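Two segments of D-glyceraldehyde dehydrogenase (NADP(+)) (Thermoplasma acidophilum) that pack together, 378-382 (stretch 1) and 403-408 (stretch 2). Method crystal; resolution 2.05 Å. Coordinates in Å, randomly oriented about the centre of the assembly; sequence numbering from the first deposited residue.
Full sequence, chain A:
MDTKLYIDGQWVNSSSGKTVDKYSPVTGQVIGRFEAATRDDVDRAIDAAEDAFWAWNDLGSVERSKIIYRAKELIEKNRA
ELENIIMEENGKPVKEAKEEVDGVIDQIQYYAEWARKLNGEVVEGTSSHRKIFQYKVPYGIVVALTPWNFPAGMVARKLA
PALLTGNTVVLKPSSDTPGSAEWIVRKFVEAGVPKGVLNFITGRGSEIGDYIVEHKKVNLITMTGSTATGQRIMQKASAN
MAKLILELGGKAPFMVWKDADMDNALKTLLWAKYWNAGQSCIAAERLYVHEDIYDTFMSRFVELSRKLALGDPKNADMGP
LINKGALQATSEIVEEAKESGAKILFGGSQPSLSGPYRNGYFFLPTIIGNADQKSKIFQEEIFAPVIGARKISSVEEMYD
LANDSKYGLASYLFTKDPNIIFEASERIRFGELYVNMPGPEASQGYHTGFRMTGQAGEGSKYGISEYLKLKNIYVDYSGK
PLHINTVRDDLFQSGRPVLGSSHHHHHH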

ATOM      1  N   PHE A 378     -15.308 -34.998 -14.079  1.00 35.44           N
ATOM      2  CA  PHE A 378     -14.068 -34.337 -13.729  1.00 35.32           C
ATOM      3  C   PHE A 378     -13.823 -32.988 -14.471  1.00 34.59           C
ATOM      4  O   PHE A 378     -12.918 -32.269 -14.082  1.00 34.72           O
ATOM      5  CB  PHE A 378     -12.880 -35.326 -13.940  1.00 36.11           C
ATOM      6  CG  PHE A 378     -12.462 -36.029 -12.672  1.00 36.72           C
ATOM      7  CD1 PHE A 378     -13.341 -36.841 -12.001  1.00 37.50           C
ATOM      8  CD2 PHE A 378     -11.236 -35.835 -12.118  1.00 36.70           C
ATOM      9  CE1 PHE A 378     -12.976 -37.467 -10.813  1.00 37.77           C
ATOM     10  CE2 PHE A 378     -10.875 -36.447 -10.942  1.00 36.95           C
ATOM     11  CZ  PHE A 378     -11.736 -37.261 -10.281  1.00 37.25           C
ATOM     12  N   GLN A 379     -14.586 -32.664 -15.529  1.00 34.07           N
ATOM     13  CA  GLN A 379     -14.323 -31.482 -16.337  1.00 33.60           C
ATOM     14  C   GLN A 379     -15.448 -30.428 -16.332  1.00 33.26           C
ATOM     15  O   GLN A 379     -15.225 -29.266 -16.709  1.00 32.64           O
ATOM     16  CB  GLN A 379     -13.995 -31.896 -17.782  1.00 33.96           C
ATOM     17  CG  GLN A 379     -12.693 -32.666 -17.923  1.00 34.44           C
ATOM     18  CD  GLN A 379     -11.453 -31.864 -17.566  1.00 34.01           C
ATOM     19  OE1 GLN A 379     -11.368 -30.667 -17.796  1.00 33.56           O
ATOM     20  NE2 GLN A 379     -10.502 -32.529 -16.953  1.00 34.42           N
ATOM     21  N   GLU A 380     -16.631 -30.795 -15.894  1.00 33.14           N
ATOM     22  CA  GLU A 380     -17.810 -29.899 -15.930  1.00 33.29           C
ATOM     23  C   GLU A 380     -18.367 -29.741 -14.475  1.00 33.13           C
ATOM     24  O   GLU A 380     -18.507 -30.743 -13.756  1.00 32.78           O
ATOM     25  CB  GLU A 380     -18.937 -30.473 -16.835  1.00 33.76           C
ATOM     26  CG  GLU A 380     -18.578 -30.695 -18.299  1.00 34.37           C
ATOM     27  N   GLU A 381     -18.674 -28.507 -14.065  1.00 33.28           N
ATOM     28  CA  GLU A 381     -19.144 -28.236 -12.698  1.00 33.57           C
ATOM     29  C   GLU A 381     -20.380 -29.065 -12.464  1.00 33.41           C
ATOM     30  O   GLU A 381     -21.205 -29.159 -13.340  1.00 33.92           O
ATOM     31  CB  GLU A 381     -19.432 -26.748 -12.495  1.00 34.10           C
ATOM     32  CG  GLU A 381     -19.657 -26.334 -11.023  1.00 35.26           C
ATOM     33  CD  GLU A 381     -19.930 -24.812 -10.847  1.00 36.24           C
ATOM     34  OE1 GLU A 381     -20.716 -24.351 -11.709  1.00 37.28           O
ATOM     35  OE2 GLU A 381     -19.383 -24.111  -9.884  1.00 36.18           O
ATOM     36  N   ILE A 382     -20.504 -29.648 -11.277  1.00 32.88           N
ATOM     37  CA  ILE A 382     -21.666 -30.475 -10.880  1.00 32.53           C
ATOM     38  C   ILE A 382     -22.695 -29.693 -10.021  1.00 31.73           C
ATOM     39  O   ILE A 382     -23.888 -29.784 -10.259  1.00 31.71           O
ATOM     40  CB  ILE A 382     -21.161 -31.745 -10.110  1.00 32.94           C
ATOM     41  CG1 ILE A 382     -20.435 -32.676 -11.081  1.00 33.37           C
ATOM     42  CG2 ILE A 382     -22.329 -32.512  -9.466  1.00 33.48           C
ATOM     43  CD1 ILE A 382     -19.573 -33.748 -10.439  1.00 33.98           C
ATOM     44  N   ASN A 403      -4.499 -28.654 -12.196  1.00 31.01           N
ATOM     45  CA  ASN A 403      -4.535 -27.550 -13.129  1.00 30.82           C
ATOM     46  C   ASN A 403      -5.230 -27.873 -14.453  1.00 31.01           C
ATOM     47  O   ASN A 403      -5.498 -26.951 -15.215  1.00 30.68           O
ATOM     48  CB  ASN A 403      -3.133 -26.986 -13.386  1.00 31.06           C
ATOM     49  CG  ASN A 403      -2.530 -26.328 -12.162  1.00 30.92           C
ATOM     50  OD1 ASN A 403      -3.219 -25.758 -11.323  1.00 30.54           O
ATOM     51  ND2 ASN A 403      -1.226 -26.380 -12.076  1.00 31.36           N
ATOM     52  N   ASP A 404      -5.518 -29.158 -14.706  1.00 31.53           N
ATOM     53  CA  ASP A 404      -6.145 -29.610 -15.937  1.00 32.10           C
ATOM     54  C   ASP A 404      -7.669 -29.376 -15.818  1.00 31.85           C
ATOM     55  O   ASP A 404      -8.453 -30.314 -15.587  1.00 31.95           O
ATOM     56  CB  ASP A 404      -5.791 -31.087 -16.216  1.00 32.93           C
ATOM     57  CG  ASP A 404      -6.474 -31.655 -17.431  1.00 33.53           C
ATOM     58  OD1 ASP A 404      -6.708 -30.937 -18.415  1.00 33.79           O
ATOM     59  OD2 ASP A 404      -6.832 -32.850 -17.390  1.00 33.99           O
ATOM     60  N   SER A 405      -8.060 -28.126 -16.017  1.00 31.53           N
ATOM     61  CA  SER A 405      -9.439 -27.678 -15.789  1.00 31.50           C
ATOM     62  C   SER A 405      -9.683 -26.387 -16.465  1.00 31.48           C
ATOM     63  O   SER A 405      -8.827 -25.515 -16.411  1.00 31.17           O
ATOM     64  CB  SER A 405      -9.699 -27.456 -14.276  1.00 31.27           C
ATOM     65  OG  SER A 405     -11.091 -27.313 -13.993  1.00 31.51           O
ATOM     66  N   LYS A 406     -10.897 -26.159 -16.988  1.00 31.71           N
ATOM     67  CA  LYS A 406     -11.206 -24.797 -17.395  1.00 31.54           C
ATOM     68  C   LYS A 406     -11.545 -23.906 -16.190  1.00 30.94           C
ATOM     69  O   LYS A 406     -11.709 -22.680 -16.344  1.00 30.56           O
ATOM     70  CB  LYS A 406     -12.319 -24.773 -18.443  1.00 32.26           C
ATOM     71  CG  LYS A 406     -13.706 -25.069 -17.902  1.00 32.70           C
ATOM     72  CD  LYS A 406     -14.653 -25.243 -19.062  1.00 33.64           C
ATOM     73  CE  LYS A 406     -16.043 -25.470 -18.535  1.00 34.18           C
ATOM     74  NZ  LYS A 406     -16.866 -25.813 -19.717  1.00 34.99           N
ATOM     75  N   TYR A 407     -11.672 -24.504 -15.004  1.00 30.67           N
ATOM     76  CA  TYR A 407     -11.963 -23.750 -13.821  1.00 30.14           C
ATOM     77  C   TYR A 407     -10.709 -23.458 -13.028  1.00 29.61           C
ATOM     78  O   TYR A 407      -9.618 -23.984 -13.313  1.00 29.95           O
ATOM     79  CB  TYR A 407     -12.959 -24.512 -12.984  1.00 30.45           C
ATOM     80  CG  TYR A 407     -14.246 -24.846 -13.681  1.00 30.77           C
ATOM     81  CD1 TYR A 407     -15.288 -23.913 -13.784  1.00 30.72           C
ATOM     82  CD2 TYR A 407     -14.452 -26.120 -14.204  1.00 31.53           C
ATOM     83  CE1 TYR A 407     -16.475 -24.247 -14.420  1.00 31.14           C
ATOM     84  CE2 TYR A 407     -15.639 -26.484 -14.812  1.00 31.89           C
ATOM     85  CZ  TYR A 407     -16.675 -25.556 -14.891  1.00 31.82           C
ATOM     86  OH  TYR A 407     -17.843 -25.956 -15.518  1.00 32.05           O
ATOM     87  N   GLY A 408     -10.862 -22.576 -12.049  1.00 28.89           N
ATOM     88  CA  GLY A 408      -9.752 -22.061 -11.266  1.00 28.44           C
ATOM     89  C   GLY A 408     -10.007 -21.303  -9.983  1.00 28.03           C
ATOM     90  O   GLY A 408      -9.239 -20.347  -9.603  1.00 27.60           O
TER
HETATM   91  O   HOH W   1     -11.142 -30.178 -14.211  1.00 33.41           O
HETATM   92  O   HOH W   2     -12.709 -28.394 -17.041  1.00 28.49           O
HETATM   93  O   HOH W   3      -9.036 -29.760 -19.153  1.00 42.56           O

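Two direct hydrogen bonds and three bridging waters account for the polar pairing between these segments, which together bury 264 Å². The backbones stay apart, the nearest CA atoms being those of Gln379 and Ser405 at 6.2 Å, so side chains and solvent must span the gap.

The better direct bond runs from Glu381 N to Tyr407 OH, at 3.1 Å with an N-H...acceptor angle of 158°. Here the backbone amide donates, so the hydroxyl oxygen serves as acceptor. Glu381 lies just beyond Glu380, the first residue after the helix to leave helical phi/psi. Tyr407 can reach this amide because its CA-to-CB bond points toward the other segment and its chi1 is m (-57°). On the way the ring passes the main chain edge-on: Gln379 O and Glu380 CA lie near its plane, with Gln379 O 3.4 Å from Tyr407 CE2. Glu381 CB also approaches Tyr407 OH, at 3.5 Å, adding a carbon contact beside the hydrogen bond.

The second direct bond is weak. Gln379 NE2 donates to Asp404 O across 3.3 Å, and although its angle of 155° is acceptable, the separation is long. The CA-to-CB bond of Gln379 points sideways, but with chi1 and chi2 both m the amide end comes nearer to the opposing segment. Gln379 NE2 has a further partner elsewhere in the structure. The 3.7 Å approach of Gln379 NE2 to Asp404 OD2 is a contact, not a hydrogen bond; that carboxylate oxygen is likewise satisfied elsewhere.

Water supplies the remaining links. Water 1 donates to Phe378 O (2.7 Å from its oxygen) and to Asp404 O (3.0 Å), while accepting from Ser405 OG at 2.9 Å. Asp404 O therefore receives both this water and the weak Gln379 bond. Ser405 OG donates to water 1 and also accepts from Tyr407 N, at 3.0 Å and 155°, a bond within the segment that ties the tyrosine backbone to the water-bridged serine.

Water 2 donates to Gln379 O and to Gln379 OE1, its oxygen 2.7 Å from each, and accepts from Lys406 N at 2.9 Å. It thus meets the needs of two carbonyl oxygens of one residue and an amide across the gap. Water 3 donates to Gln379 OE1, with its oxygen 2.8 Å away, and to Asp404 OD1, at 2.7 Å, joining two side-chain acceptors that could not bond directly to each other. Gln379 OE1 consequently accepts from two waters.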